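Local coordinates for protein 6-O-methylguanine DNA methyltransferase (Enterococcus faecalis, PDB 2B6C) that is of unknown function but probably takes part in the repair of alkylated DNA, at residues N190-W193 and V194-M198; V202-P205 and L206-R209. All coordinates share one frame; numbering follows the deposited sequence.

How the contacts relate
Contact 1 (190-193 with 194-198) and contact 2 (202-205 with 206-209) are the starts of the last two helices of an all-helical chain, 191-200 and 205-211, with centres about 14 Å apart. Both begin with a polar N-cap residue followed by proline, yet the caps differ: Asn190 receives the third residue after it through an amide oxygen, Ser204 through a hydroxyl that also bonds to helix 173-186. Each is partly buried. Contact 1 adds a glutamine-glutamate pair on an exposed flank and a tryptophan against its own helix; contact 2 adds a water at the amide of Leu203, close to Gln208. They meet where selenomethionine Met198 packs on Leu203 and Gln208.

Contact 1 (N190-W193 and V194-M198); sequences NPQW and VEELM
Trp193 holds its indole out from the flank of helix 191-200, one ring face covered by CB of Leu197, one turn further on, while CG2 of Val194 comes to the ring edge, in its plane. The contact is an Asn190-capped helix start in an all-helical chain, consistent with the helical-repeat architecture of AlkD-like proteins. With CG anti to the backbone N (chi1 -173°), the ring lies beside its own carbonyl; in the modelled conformer of Leu197, Trp193 CH2 is 4.2 Å from Leu197 CG. The Val194 methyl, CG2, sits 3.9 Å from Trp193 CE3, also on the benzo half of the indole.

Asn190, the N-cap, accepts Trp193 N at its OD1 over 3.1 Å; the bond is straight at the hydrogen, but the donor stands above the carbonyl plane of the side-chain amide and misses its lone pairs. The main-chain oxygen of the same residue takes the next amide, with Val194 N 3.1 Å from Asn190 O, so both oxygens of Asn190 serve the first turn. Pro191 follows in the first helical position, where its missing N-H costs no helical bond, and its carbonyl accepts Glu195 N.

Outside the segments, Tyr186 meets the tryptophan ring at a steep angle, and Leu160 and Lys161 of helix 157-166 also touch Trp193. Val194 turns inward onto Leu183 of helix 173-186.

On an exposed flank of the helix, Gln192 and Glu196 are joined both by the main-chain bond from Glu196 N to Gln192 O and through their extended side chains. Amide and carboxylate planes stand almost perpendicular, 88° apart, and Gln192 NE2 donates to Glu196 OE2 over 3.1 Å from above the carboxylate plane.

Contact 2 (V202-P205 and L206-R209); sequences VLSP and LAQR
Ser204 OG accepts the amide of Ala207 over 3.0 Å from Ala207 N, the N-cap bond that opens helix 205-211. Residues 202-204 belong to the turn between the consecutive helices 191-200 and 205-211 of this all-helical chain. The hydroxyl is set between the backbone N and the carbonyl carbon (chi1 71°), turned over the first turn, and Ser204 OG also lies 3.2 Å from Ala207 CB. A second partner lies outside the turn: OG is hydrogen-bonded to Gln176 OE1 of helix 173-186, so one small group closes the helix start and ties it to its neighbour.

The main-chain oxygens follow in order. Ser204 O receives Gln208 N over 2.9 Å, and Pro205 O receives Arg209 N, also over 2.9 Å. Pro205 occupies the first helical position, where the ring nitrogen has no hydrogen to offer and none is called for.

Before the cap, the amide of Leu203 is satisfied by water: Leu203 N donates to a water 3.1 Å away. Gln208 OE1 approaches the same water at a short 2.5 Å, and a bridge through it is doubtful. The glutamine chain bends at chi2 (79°), which brings its amide back beside the loop, with Gln208 OE1 4.2 Å from Leu203 CB. Leu203 CB and Ala207 CB make a loose apolar contact.

Two preceding helices, 173-186 and 191-200, pack against this turn: Ala207 rests on Gln176 and Ile179 of helix 173-186, Leu206 reaches Phe173 at the start of that helix, and Leu203 touches its Leu183 as well as Met198 of helix 191-200.

Contact 1 (N190-W193 and V194-M198)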
loop_
_atom_site.group_PDB
_atom_site.type_symbol
_atom_site.label_atom_id
_atom_site.label_comp_id
_atom_site.label_asym_id
_atom_site.label_seq_id
_atom_site.Cartn_x
_atom_site.Cartn_y
_atom_site.Cartn_z
ATOM N N ASN B 190 -7.898 -4.131 25.922
ATOM C CA ASN B 190 -8.065 -5.064 27.041
ATOM C C ASN B 190 -7.873 -4.389 28.384
ATOM O O ASN B 190 -6.801 -4.535 29.003
ATOM C CB ASN B 190 -7.111 -6.258 26.894
ATOM C CG ASN B 190 -7.592 -7.510 27.686
ATOM O OD1 ASN B 190 -8.390 -7.427 28.668
ATOM N ND2 ASN B 190 -7.112 -8.679 27.243
ATOM N N PRO B 191 -8.880 -3.599 28.827
ATOM C CA PRO B 191 -8.669 -2.895 30.092
ATOM C C PRO B 191 -8.527 -3.837 31.283
ATOM O O PRO B 191 -7.801 -3.487 32.201
ATOM C CB PRO B 191 -9.893 -1.981 30.229
ATOM C CG PRO B 191 -10.909 -2.538 29.316
ATOM C CD PRO B 191 -10.197 -3.284 28.232
ATOM N N GLN B 192 -9.203 -4.995 31.277
ATOM C CA GLN B 192 -9.038 -5.990 32.381
ATOM C C GLN B 192 -7.561 -6.448 32.513
ATOM O O GLN B 192 -6.983 -6.380 33.609
ATOM C CB GLN B 192 -9.979 -7.214 32.280
ATOM C CG GLN B 192 -9.587 -8.343 33.292
ATOM C CD GLN B 192 -10.451 -9.618 33.313
ATOM O OE1 GLN B 192 -11.613 -9.654 32.867
ATOM N NE2 GLN B 192 -9.871 -10.686 33.875
ATOM N N TRP B 193 -6.979 -6.941 31.412
ATOM C CA TRP B 193 -5.573 -7.341 31.415
ATOM C C TRP B 193 -4.667 -6.194 31.900
ATOM O O TRP B 193 -3.784 -6.418 32.726
ATOM C CB TRP B 193 -5.130 -7.862 30.017
ATOM C CG TRP B 193 -3.748 -8.447 29.997
ATOM C CD1 TRP B 193 -3.427 -9.757 30.125
ATOM C CD2 TRP B 193 -2.504 -7.738 29.853
ATOM N NE1 TRP B 193 -2.064 -9.923 30.072
ATOM C CE2 TRP B 193 -1.470 -8.701 29.901
ATOM C CE3 TRP B 193 -2.163 -6.388 29.697
ATOM C CZ2 TRP B 193 -0.104 -8.362 29.789
ATOM C CZ3 TRP B 193 -0.799 -6.049 29.572
ATOM C CH2 TRP B 193 0.209 -7.041 29.612
ATOM N N VAL B 194 -4.880 -4.971 31.404
ATOM C CA VAL B 194 -4.078 -3.838 31.873
ATOM C C VAL B 194 -4.258 -3.589 33.387
ATOM O O VAL B 194 -3.249 -3.401 34.094
ATOM C CB VAL B 194 -4.241 -2.546 30.990
ATOM C CG1 VAL B 194 -3.434 -1.373 31.562
ATOM C CG2 VAL B 194 -3.780 -2.839 29.550
ATOM N N GLU B 195 -5.502 -3.623 33.875
ATOM C CA GLU B 195 -5.852 -3.514 35.307
ATOM C C GLU B 195 -5.083 -4.536 36.158
ATOM O O GLU B 195 -4.478 -4.207 37.167
ATOM C CB GLU B 195 -7.360 -3.769 35.510
ATOM C CG GLU B 195 -8.353 -2.675 35.053
ATOM C CD GLU B 195 -9.051 -1.999 36.220
ATOM O OE1 GLU B 195 -10.038 -1.257 36.013
ATOM O OE2 GLU B 195 -8.604 -2.208 37.362
ATOM N N GLU B 196 -5.180 -5.808 35.749
ATOM C CA GLU B 196 -4.510 -6.918 36.452
ATOM C C GLU B 196 -3.006 -6.718 36.536
ATOM O O GLU B 196 -2.451 -6.748 37.635
ATOM C CB GLU B 196 -4.852 -8.263 35.834
ATOM C CG GLU B 196 -6.271 -8.643 36.058
ATOM C CD GLU B 196 -6.682 -9.897 35.320
ATOM O OE1 GLU B 196 -6.165 -10.200 34.219
ATOM O OE2 GLU B 196 -7.551 -10.584 35.858
ATOM N N LEU B 197 -2.359 -6.458 35.391
ATOM C CA LEU B 197 -0.933 -6.214 35.362
ATOM C C LEU B 197 -0.518 -5.084 36.315
ATOM O O LEU B 197 0.415 -5.237 37.099
ATOM C CB LEU B 197 -0.488 -5.920 33.928
ATOM C CG LEU B 197 1.009 -5.926 33.619
ATOM C CD1 LEU B 197 1.654 -4.606 34.048
ATOM C CD2 LEU B 197 1.697 -7.135 34.234
HETATM N N MSE B 198 -1.232 -3.963 36.257
HETATM C CA MSE B 198 -0.890 -2.775 37.061
HETATM C C MSE B 198 -1.090 -2.957 38.557
HETATM O O MSE B 198 -0.529 -2.200 39.351
HETATM C CB MSE B 198 -1.642 -1.548 36.564
HETATM C CG MSE B 198 -1.247 -1.190 35.124
HETATM SE SE MSE B 198 -2.065 0.488 34.527
HETATM C CE MSE B 198 -0.862 1.717 35.401
#

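Contact 2 (V202-P205 and L206-R209)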
loop_
_atom_site.group_PDB
_atom_site.type_symbol
_atom_site.label_atom_id
_atom_site.label_comp_id
_atom_site.label_asym_id
_atom_site.label_seq_id
_atom_site.Cartn_x
_atom_site.Cartn_y
_atom_site.Cartn_z
ATOM N N VAL B 202 4.463 -3.291 40.752
ATOM C CA VAL B 202 4.598 -1.925 41.277
ATOM C C VAL B 202 5.330 -1.046 40.254
ATOM O O VAL B 202 6.556 -1.074 40.134
ATOM C CB VAL B 202 5.253 -1.889 42.678
ATOM C CG1 VAL B 202 5.493 -0.438 43.155
ATOM C CG2 VAL B 202 4.356 -2.638 43.686
ATOM N N LEU B 203 4.539 -0.284 39.503
ATOM C CA LEU B 203 5.034 0.547 38.418
ATOM C C LEU B 203 5.414 1.926 38.928
ATOM O O LEU B 203 4.936 2.337 39.963
ATOM C CB LEU B 203 3.978 0.668 37.314
ATOM C CG LEU B 203 3.582 -0.613 36.594
ATOM C CD1 LEU B 203 2.424 -0.312 35.611
ATOM C CD2 LEU B 203 4.792 -1.305 35.900
ATOM N N SER B 204 6.265 2.639 38.199
ATOM C CA SER B 204 6.654 3.995 38.571
ATOM C C SER B 204 5.410 4.894 38.607
ATOM O O SER B 204 4.429 4.597 37.898
ATOM C CB SER B 204 7.654 4.536 37.533
ATOM O OG SER B 204 7.002 4.809 36.301
ATOM N N PRO B 205 5.405 5.961 39.452
ATOM C CA PRO B 205 4.281 6.916 39.403
ATOM C C PRO B 205 3.966 7.402 37.962
ATOM O O PRO B 205 2.785 7.491 37.596
ATOM C CB PRO B 205 4.773 8.092 40.273
ATOM C CG PRO B 205 5.667 7.457 41.259
ATOM C CD PRO B 205 6.383 6.331 40.501
ATOM N N LEU B 206 4.994 7.703 37.158
ATOM C CA LEU B 206 4.733 8.179 35.798
ATOM C C LEU B 206 4.067 7.101 34.928
ATOM O O LEU B 206 3.102 7.402 34.228
ATOM C CB LEU B 206 5.994 8.741 35.120
ATOM C CG LEU B 206 5.706 9.313 33.728
ATOM C CD1 LEU B 206 6.419 10.650 33.457
ATOM C CD2 LEU B 206 6.026 8.261 32.669
ATOM N N ALA B 207 4.576 5.868 34.977
ATOM C CA ALA B 207 4.014 4.765 34.184
ATOM C C ALA B 207 2.579 4.454 34.625
ATOM O O ALA B 207 1.723 4.174 33.807
ATOM C CB ALA B 207 4.912 3.496 34.278
ATOM N N GLN B 208 2.337 4.520 35.926
ATOM C CA GLN B 208 1.027 4.263 36.518
ATOM C C GLN B 208 0.024 5.348 36.107
ATOM O O GLN B 208 -1.097 5.036 35.731
ATOM C CB GLN B 208 1.164 4.184 38.047
ATOM C CG GLN B 208 -0.156 4.000 38.850
ATOM C CD GLN B 208 -0.641 2.550 38.834
ATOM O OE1 GLN B 208 0.140 1.623 38.580
ATOM N NE2 GLN B 208 -1.933 2.349 39.093
ATOM N N ARG B 209 0.420 6.619 36.188
ATOM C CA ARG B 209 -0.435 7.712 35.724
ATOM C C ARG B 209 -0.782 7.547 34.238
ATOM O O ARG B 209 -1.950 7.521 33.868
ATOM C CB ARG B 209 0.197 9.086 36.027
ATOM C CG ARG B 209 -0.676 10.286 35.628
ATOM C CD ARG B 209 -1.739 10.651 36.665
ATOM N NE ARG B 209 -2.533 11.743 36.121
ATOM C CZ ARG B 209 -2.252 13.037 36.256
ATOM N NH1 ARG B 209 -3.056 13.943 35.691
ATOM N NH2 ARG B 209 -1.208 13.440 36.980
HETATM O O HOH W 1 1.478 -0.195 39.663
#